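Local coordinates for Serine/threonine/tyrosine-interacting protein (PDB 2R0B) that acts as a catalytically inactive phosphatase that anchors ERK1 and ERK2 in the nucleus and keeps FBXW7 from assembling into its ubiquitin ligase complex, at residues C39-Q42 with F48-P51; G100-A105 with A138-Q143; E81-S86 with G91-H96. All coordinates share one frame; numbering follows the deposited sequence.

All three contacts lie in the phosphatase-like domain. Contacts 1 and 3 reach neighbouring strands of the same sheet, 36-41 and 93-96, which join where I40 N lies 3.0 Å from H96 O, a probable hydrogen bond. Contact 1, at the end of strand 36-41, is partly buried and combines apolar touches with a water bridge. Contact 3 is buried: apolar side chains and one backbone bond fasten helix 76-88 to strand 93-96. Contact 2 is also buried; its two segments meet only by van der Waals touch at the F140 ring, while the ionic chemistry lies between R103 and the sulfate. R103 joins it to contact 1, packing against I40, while S104 packs against H96 of contact 3.

Contact 1: residues C39-Q42 with F48-P51; sequences CIRQ and FIKP
C39 and R41 meet I49 and its neighbours in a mixed contact, apolar with one water bridge, where the last residues of strand 36-41 are crossed by the loop leading on toward strand 58-63. The two residues use alternate positions of the strand, and both point their CB at the loop. SG of C39 is anti to its backbone N (chi1 165°) and rests on the loop backbone, 3.9 Å from K50 CA, with I49 CG2 at 4.0 Å. P51 CD adds a looser apolar touch to C39 SG, at 4.4 Å. I49 and R41 slide past each other in opposite directions: I49 CG2 touches R41 CB at 3.7 Å, and R41 CG lies 3.5 Å from I49 O.

With chi1 at 82° and a bend at chi2 (-57°), the R41 chain passes I49 O and carries NE on to a water. That water lies in the guanidinium plane, at its edge. It accepts from R41 NE at 2.6 Å and donates to I49 O at 2.8 Å, so the carbonyl is tied to the arginine without touching NE directly. NH2 has its own anchor in N43 OD1. I49 also packs on H96, the first residue of the phosphate-loop signature. The arrangement is that of a loop folded back over the end of a parallel strand in the dual-specificity phosphatase fold, just ahead of F53, Q54 and Q55, the motif that binds FBXW7.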
loop_
_atom_site.group_PDB
_atom_site.type_symbol
_atom_site.label_atom_id
_atom_site.label_comp_id
_atom_site.label_asym_id
_atom_site.label_seq_id
_atom_site.Cartn_x
_atom_site.Cartn_y
_atom_site.Cartn_z
ATOM N N CYS A 39 -5.431 3.207 3.768
ATOM C CA CYS A 39 -5.277 4.671 3.646
ATOM C C CYS A 39 -4.177 5.111 4.625
ATOM O O CYS A 39 -4.389 5.052 5.845
ATOM C CB CYS A 39 -6.632 5.314 3.977
ATOM S SG CYS A 39 -6.605 7.110 4.310
ATOM N N ILE A 40 -2.998 5.478 4.107
ATOM C CA ILE A 40 -1.825 5.739 4.940
ATOM C C ILE A 40 -1.543 7.242 4.940
ATOM O O ILE A 40 -1.457 7.847 3.877
ATOM C CB ILE A 40 -0.561 5.037 4.401
ATOM C CG1 ILE A 40 -0.723 3.511 4.405
ATOM C CG2 ILE A 40 0.693 5.480 5.216
ATOM C CD1 ILE A 40 0.110 2.811 3.311
ATOM N N ARG A 41 -1.368 7.821 6.120
ATOM C CA ARG A 41 -1.110 9.255 6.252
ATOM C C ARG A 41 -0.641 9.572 7.672
ATOM O O ARG A 41 -0.860 8.764 8.582
ATOM C CB ARG A 41 -2.379 10.047 5.895
ATOM C CG ARG A 41 -3.449 10.200 6.992
ATOM C CD ARG A 41 -4.009 8.907 7.596
ATOM N NE ARG A 41 -4.957 9.230 8.658
ATOM C CZ ARG A 41 -4.634 9.445 9.927
ATOM N NH1 ARG A 41 -5.591 9.778 10.793
ATOM N NH2 ARG A 41 -3.371 9.334 10.340
ATOM N N GLN A 42 0.026 10.720 7.849
ATOM C CA GLN A 42 0.314 11.270 9.179
ATOM C C GLN A 42 -0.944 11.927 9.681
ATOM O O GLN A 42 -1.770 12.365 8.896
ATOM C CB GLN A 42 1.346 12.406 9.106
ATOM C CG GLN A 42 2.705 12.100 8.573
ATOM C CD GLN A 42 3.620 13.317 8.715
ATOM O OE1 GLN A 42 3.865 14.041 7.752
ATOM N NE2 GLN A 42 4.090 13.562 9.935
ATOM N N PHE A 48 -6.712 16.114 4.366
ATOM C CA PHE A 48 -6.908 15.828 2.950
ATOM C C PHE A 48 -6.726 14.357 2.572
ATOM O O PHE A 48 -7.073 13.969 1.460
ATOM C CB PHE A 48 -6.064 16.746 2.049
ATOM C CG PHE A 48 -4.575 16.509 2.132
ATOM C CD1 PHE A 48 -3.917 15.831 1.133
ATOM C CD2 PHE A 48 -3.827 17.033 3.172
ATOM C CE1 PHE A 48 -2.552 15.645 1.151
ATOM C CE2 PHE A 48 -2.436 16.846 3.220
ATOM C CZ PHE A 48 -1.789 16.139 2.206
ATOM N N ILE A 49 -6.191 13.550 3.494
ATOM C CA ILE A 49 -6.024 12.120 3.258
ATOM C C ILE A 49 -6.826 11.349 4.314
ATOM O O ILE A 49 -6.432 11.260 5.485
ATOM C CB ILE A 49 -4.565 11.651 3.276
ATOM C CG1 ILE A 49 -3.689 12.465 2.338
ATOM C CG2 ILE A 49 -4.473 10.166 2.841
ATOM C CD1 ILE A 49 -2.230 12.122 2.474
ATOM N N LYS A 50 -7.938 10.785 3.876
ATOM C CA LYS A 50 -8.906 10.190 4.786
ATOM C C LYS A 50 -9.875 9.268 4.038
ATOM O O LYS A 50 -9.971 9.329 2.812
ATOM C CB LYS A 50 -9.688 11.311 5.482
ATOM C CG LYS A 50 -10.758 11.935 4.598
ATOM C CD LYS A 50 -11.481 13.058 5.312
ATOM C CE LYS A 50 -10.907 14.408 4.965
ATOM N NZ LYS A 50 -11.421 14.923 3.641
ATOM N N PRO A 51 -10.581 8.392 4.763
ATOM C CA PRO A 51 -11.613 7.587 4.085
ATOM C C PRO A 51 -12.735 8.469 3.552
ATOM O O PRO A 51 -13.295 9.291 4.302
ATOM C CB PRO A 51 -12.124 6.678 5.200
ATOM C CG PRO A 51 -11.021 6.607 6.153
ATOM C CD PRO A 51 -10.438 7.983 6.173
HETATM O O HOH W 1 -7.245 9.980 7.811
#

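Contact 2: residues G100-A105 with A138-Q143; sequences GISRSA and AGFVHQ. With SO4 (sulfate ion), chain B.
R103 lies beside F140, the two side chains pointing the same way with guanidinium and ring planes 16° apart. From its CB, 3.3 Å from sulfate O2, the chain runs to CG, which meets F140 CE2 at 3.6 Å, at the edge of the ring. CD continues past O2, and the bend at chi3 (-72°) turns the tip onto the anion. NE donates to sulfate O2 at 2.8 Å in a nearly straight bond (169°), and NH2 reaches sulfate O3, also at 2.8 Å. NH1 turns the other way, to a salt bridge with E45 and to I64 O.

This is the phosphate-binding P-loop of the protein tyrosine phosphatases, here lacking the catalytic cysteine, with a sulfate in the cradle. Backbone N-H groups from N98 to S104 also hold the anion, G100 excepted, and S104 OG gives sulfate O4 a bond of 2.7 Å. A leucine in place of R103 would probably leave O3 without its guanidinium donor and E45 without its salt-bridge mate. S102 OG touches F140 CD2 at 3.4 Å, while the hydroxyl is hydrogen-bonded to D66 OD1 and accepts from N137 N.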
loop_
_atom_site.group_PDB
_atom_site.type_symbol
_atom_site.label_atom_id
_atom_site.label_comp_id
_atom_site.label_asym_id
_atom_site.label_seq_id
_atom_site.Cartn_x
_atom_site.Cartn_y
_atom_site.Cartn_z
ATOM N N GLY A 100 2.142 8.174 -3.037
ATOM C CA GLY A 100 2.262 6.829 -3.618
ATOM C C GLY A 100 3.714 6.528 -3.989
ATOM O O GLY A 100 3.995 5.872 -5.000
ATOM N N ILE A 101 4.644 6.990 -3.165
ATOM C CA ILE A 101 6.065 6.852 -3.489
ATOM C C ILE A 101 6.838 6.038 -2.462
ATOM O O ILE A 101 7.647 5.184 -2.823
ATOM C CB ILE A 101 6.727 8.215 -3.696
ATOM C CG1 ILE A 101 6.154 8.859 -4.963
ATOM C CG2 ILE A 101 8.264 8.099 -3.751
ATOM C CD1 ILE A 101 6.714 10.225 -5.293
ATOM N N SER A 102 6.627 6.354 -1.189
ATOM C CA SER A 102 7.488 5.827 -0.138
ATOM C C SER A 102 6.788 4.913 0.856
ATOM O O SER A 102 7.085 3.729 0.878
ATOM C CB SER A 102 8.198 6.949 0.602
ATOM O OG SER A 102 9.036 6.376 1.598
ATOM N N ARG A 103 5.903 5.449 1.691
ATOM C CA ARG A 103 5.132 4.614 2.641
ATOM C C ARG A 103 4.253 3.544 1.952
ATOM O O ARG A 103 4.333 2.321 2.232
ATOM C CB ARG A 103 4.244 5.509 3.524
ATOM C CG ARG A 103 5.035 6.530 4.407
ATOM C CD ARG A 103 4.163 7.611 5.037
ATOM N NE ARG A 103 3.698 8.570 4.029
ATOM C CZ ARG A 103 2.947 9.638 4.288
ATOM N NH1 ARG A 103 2.597 9.944 5.544
ATOM N NH2 ARG A 103 2.587 10.437 3.292
ATOM N N SER A 104 3.390 4.009 1.059
ATOM C CA SER A 104 2.474 3.125 0.362
ATOM C C SER A 104 3.228 2.058 -0.449
ATOM O O SER A 104 2.889 0.852 -0.370
ATOM C CB SER A 104 1.533 3.942 -0.511
ATOM O OG SER A 104 2.277 4.801 -1.332
ATOM N N ALA A 105 4.276 2.488 -1.155
ATOM C CA ALA A 105 5.084 1.552 -1.931
ATOM C C ALA A 105 5.710 0.510 -1.022
ATOM O O ALA A 105 5.724 -0.670 -1.365
ATOM C CB ALA A 105 6.172 2.270 -2.717
ATOM N N ALA A 138 15.304 4.989 2.932
ATOM C CA ALA A 138 16.284 3.978 3.313
ATOM C C ALA A 138 15.897 3.239 4.582
ATOM O O ALA A 138 16.180 2.043 4.714
ATOM C CB ALA A 138 17.683 4.627 3.469
ATOM N N GLY A 139 15.203 3.924 5.490
ATOM C CA GLY A 139 14.796 3.293 6.741
ATOM C C GLY A 139 13.808 2.187 6.435
ATOM O O GLY A 139 13.867 1.089 7.003
ATOM N N PHE A 140 12.917 2.485 5.496
ATOM C CA PHE A 140 11.881 1.571 5.056
ATOM C C PHE A 140 12.505 0.382 4.322
ATOM O O PHE A 140 12.038 -0.760 4.457
ATOM C CB PHE A 140 10.899 2.291 4.122
ATOM C CG PHE A 140 9.999 3.283 4.815
ATOM C CD1 PHE A 140 9.996 3.425 6.203
ATOM C CD2 PHE A 140 9.126 4.076 4.054
ATOM C CE1 PHE A 140 9.112 4.337 6.822
ATOM C CE2 PHE A 140 8.259 4.990 4.672
ATOM C CZ PHE A 140 8.263 5.124 6.043
ATOM N N VAL A 141 13.559 0.630 3.549
ATOM C CA VAL A 141 14.232 -0.465 2.846
ATOM C C VAL A 141 14.856 -1.443 3.844
ATOM O O VAL A 141 14.643 -2.659 3.759
ATOM C CB VAL A 141 15.274 0.038 1.866
ATOM C CG1 VAL A 141 16.029 -1.159 1.234
ATOM C CG2 VAL A 141 14.616 0.890 0.797
ATOM N N HIS A 142 15.606 -0.905 4.801
ATOM C CA HIS A 142 16.110 -1.730 5.889
ATOM C C HIS A 142 15.005 -2.526 6.589
ATOM O O HIS A 142 15.213 -3.703 6.911
ATOM C CB HIS A 142 16.891 -0.882 6.891
ATOM C CG HIS A 142 18.244 -0.482 6.403
ATOM N ND1 HIS A 142 19.410 -1.020 6.912
ATOM C CD2 HIS A 142 18.619 0.364 5.417
ATOM C CE1 HIS A 142 20.446 -0.491 6.286
ATOM N NE2 HIS A 142 19.993 0.347 5.367
ATOM N N GLN A 143 13.855 -1.890 6.848
ATOM C CA GLN A 143 12.778 -2.593 7.576
ATOM C C GLN A 143 12.143 -3.700 6.737
ATOM O O GLN A 143 11.723 -4.730 7.283
ATOM C CB GLN A 143 11.709 -1.630 8.087
ATOM C CG GLN A 143 12.189 -0.775 9.237
ATOM C CD GLN A 143 11.168 0.231 9.670
ATOM O OE1 GLN A 143 10.022 -0.112 10.024
ATOM N NE2 GLN A 143 11.579 1.494 9.678
HETATM S S SO4 B . 3.826 8.168 0.391
HETATM O O1 SO4 B . 4.645 8.499 -0.775
HETATM O O2 SO4 B . 4.751 8.025 1.508
HETATM O O3 SO4 B . 2.911 9.254 0.732
HETATM O O4 SO4 B . 3.056 6.943 0.178
#

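Contact 3: residues E81-S86 with G91-H96; sequences EFIDGS and GKVLVH
The return from helix 76-88 into strand 93-96 completes a beta-alpha-beta crossover from strand 58-63, and here I83 and S86 of the helix meet G91 and V93 on the way into the strand. Both strands run parallel in the central sheet, with strand 36-41 between them, and the helix packs on one face of that sheet. Register bears out the tight closure: S86 and G91 have their CA atoms 4.8 Å apart, whereas I83 and V93 stand 6.5 Å apart.

One backbone bond locks the turn, G91 N donating to S86 O at 2.9 Å. It is bent: the N-H...O angle is 142°, and the donor sits 38° out of the carbonyl plane. G91 lies directly against the serine, and a side-chain carbon built on it would fall 2.7 Å from S86 OG, a clash, so the bare backbone is what lets the chain pass.

With chi1 at 177°, OG of S86 swings to the far side from its own N-H and meets the incoming strand, 3.4 Å from V93 CG2. It comes near K92 N as well, but at a poor angle for bonding; that N-H is instead taken by T35 OG1. V93 turns its two methyls to different partners on the helix. Around them L13 of strand 13-16 packs on both V93 and I83, and Y111 of helix 103-116 meets I83 too, extending the apolar layer between sheet and helices. V93 CG1 touches I83 CG1 at 4.1 Å, the side chains crossing at about a right angle, and V93 CG2 presses on S86 CB at 3.4 Å, tighter than usual for two carbons.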
loop_
_atom_site.group_PDB
_atom_site.type_symbol
_atom_site.label_atom_id
_atom_site.label_comp_id
_atom_site.label_asym_id
_atom_site.label_seq_id
_atom_site.Cartn_x
_atom_site.Cartn_y
_atom_site.Cartn_z
ATOM N N GLU A 81 -2.412 -9.593 6.388
ATOM C CA GLU A 81 -3.701 -10.192 6.771
ATOM C C GLU A 81 -4.872 -9.490 6.065
ATOM O O GLU A 81 -5.754 -10.149 5.510
ATOM C CB GLU A 81 -3.840 -10.171 8.309
ATOM C CG GLU A 81 -5.224 -10.506 8.866
ATOM C CD GLU A 81 -5.271 -10.417 10.391
ATOM O OE1 GLU A 81 -4.861 -9.375 10.957
ATOM O OE2 GLU A 81 -5.717 -11.405 11.023
ATOM N N PHE A 82 -4.830 -8.161 6.027
ATOM C CA PHE A 82 -5.904 -7.359 5.454
ATOM C C PHE A 82 -6.028 -7.621 3.945
ATOM O O PHE A 82 -7.132 -7.886 3.425
ATOM C CB PHE A 82 -5.639 -5.873 5.753
ATOM C CG PHE A 82 -6.726 -4.924 5.266
ATOM C CD1 PHE A 82 -7.875 -4.716 6.009
ATOM C CD2 PHE A 82 -6.549 -4.185 4.109
ATOM C CE1 PHE A 82 -8.859 -3.844 5.597
ATOM C CE2 PHE A 82 -7.518 -3.278 3.685
ATOM C CZ PHE A 82 -8.677 -3.105 4.439
ATOM N N ILE A 83 -4.881 -7.608 3.272
ATOM C CA ILE A 83 -4.835 -7.835 1.846
ATOM C C ILE A 83 -5.212 -9.270 1.530
ATOM O O ILE A 83 -6.020 -9.482 0.636
ATOM C CB ILE A 83 -3.469 -7.502 1.246
ATOM C CG1 ILE A 83 -3.235 -5.970 1.279
ATOM C CG2 ILE A 83 -3.378 -8.001 -0.199
ATOM C CD1 ILE A 83 -1.770 -5.568 1.126
ATOM N N ASP A 84 -4.674 -10.240 2.276
ATOM C CA ASP A 84 -5.054 -11.654 2.046
ATOM C C ASP A 84 -6.558 -11.894 2.181
ATOM O O ASP A 84 -7.157 -12.635 1.400
ATOM C CB ASP A 84 -4.297 -12.614 2.992
ATOM C CG ASP A 84 -2.856 -12.848 2.572
ATOM O OD1 ASP A 84 -2.532 -12.688 1.376
ATOM O OD2 ASP A 84 -2.052 -13.244 3.439
ATOM N N GLY A 85 -7.156 -11.261 3.180
ATOM C CA GLY A 85 -8.544 -11.411 3.525
ATOM C C GLY A 85 -9.421 -10.919 2.401
ATOM O O GLY A 85 -10.378 -11.585 2.012
ATOM N N SER A 86 -9.049 -9.779 1.840
ATOM C CA SER A 86 -9.776 -9.245 0.704
ATOM C C SER A 86 -9.641 -10.154 -0.508
ATOM O O SER A 86 -10.645 -10.544 -1.121
ATOM C CB SER A 86 -9.230 -7.872 0.341
ATOM O OG SER A 86 -9.899 -7.398 -0.799
ATOM N N GLY A 91 -12.199 -9.971 -3.464
ATOM C CA GLY A 91 -12.135 -8.519 -3.361
ATOM C C GLY A 91 -10.858 -7.979 -3.989
ATOM O O GLY A 91 -9.982 -8.740 -4.431
ATOM N N LYS A 92 -10.750 -6.660 -4.020
ATOM C CA LYS A 92 -9.551 -5.997 -4.551
ATOM C C LYS A 92 -9.169 -4.841 -3.644
ATOM O O LYS A 92 -10.029 -4.217 -3.023
ATOM C CB LYS A 92 -9.748 -5.566 -6.005
ATOM C CG LYS A 92 -10.114 -6.741 -6.911
ATOM C CD LYS A 92 -9.880 -6.465 -8.356
ATOM C CE LYS A 92 -10.495 -7.591 -9.198
ATOM N NZ LYS A 92 -11.988 -7.551 -9.223
ATOM N N VAL A 93 -7.868 -4.583 -3.556
ATOM C CA VAL A 93 -7.326 -3.669 -2.547
ATOM C C VAL A 93 -6.590 -2.501 -3.211
ATOM O O VAL A 93 -5.727 -2.683 -4.090
ATOM C CB VAL A 93 -6.354 -4.394 -1.600
ATOM C CG1 VAL A 93 -5.838 -3.443 -0.534
ATOM C CG2 VAL A 93 -7.009 -5.638 -0.947
ATOM N N LEU A 94 -6.937 -1.290 -2.790
ATOM C CA LEU A 94 -6.144 -0.126 -3.166
ATOM C C LEU A 94 -5.300 0.265 -1.951
ATOM O O LEU A 94 -5.845 0.457 -0.856
ATOM C CB LEU A 94 -7.042 1.050 -3.580
ATOM C CG LEU A 94 -6.357 2.431 -3.650
ATOM C CD1 LEU A 94 -5.194 2.459 -4.666
ATOM C CD2 LEU A 94 -7.400 3.515 -3.966
ATOM N N VAL A 95 -3.983 0.347 -2.124
ATOM C CA VAL A 95 -3.105 0.895 -1.083
ATOM C C VAL A 95 -2.666 2.293 -1.527
ATOM O O VAL A 95 -2.102 2.454 -2.606
ATOM C CB VAL A 95 -1.839 0.050 -0.888
ATOM C CG1 VAL A 95 -0.990 0.658 0.258
ATOM C CG2 VAL A 95 -2.203 -1.401 -0.612
ATOM N N HIS A 96 -2.938 3.307 -0.709
ATOM C CA HIS A 96 -2.556 4.656 -1.071
ATOM C C HIS A 96 -1.909 5.379 0.097
ATOM O O HIS A 96 -2.178 5.067 1.270
ATOM C CB HIS A 96 -3.741 5.453 -1.679
ATOM C CG HIS A 96 -4.706 5.995 -0.667
ATOM N ND1 HIS A 96 -4.410 7.081 0.138
ATOM C CD2 HIS A 96 -5.960 5.601 -0.327
ATOM C CE1 HIS A 96 -5.443 7.329 0.925
ATOM N NE2 HIS A 96 -6.394 6.453 0.659
#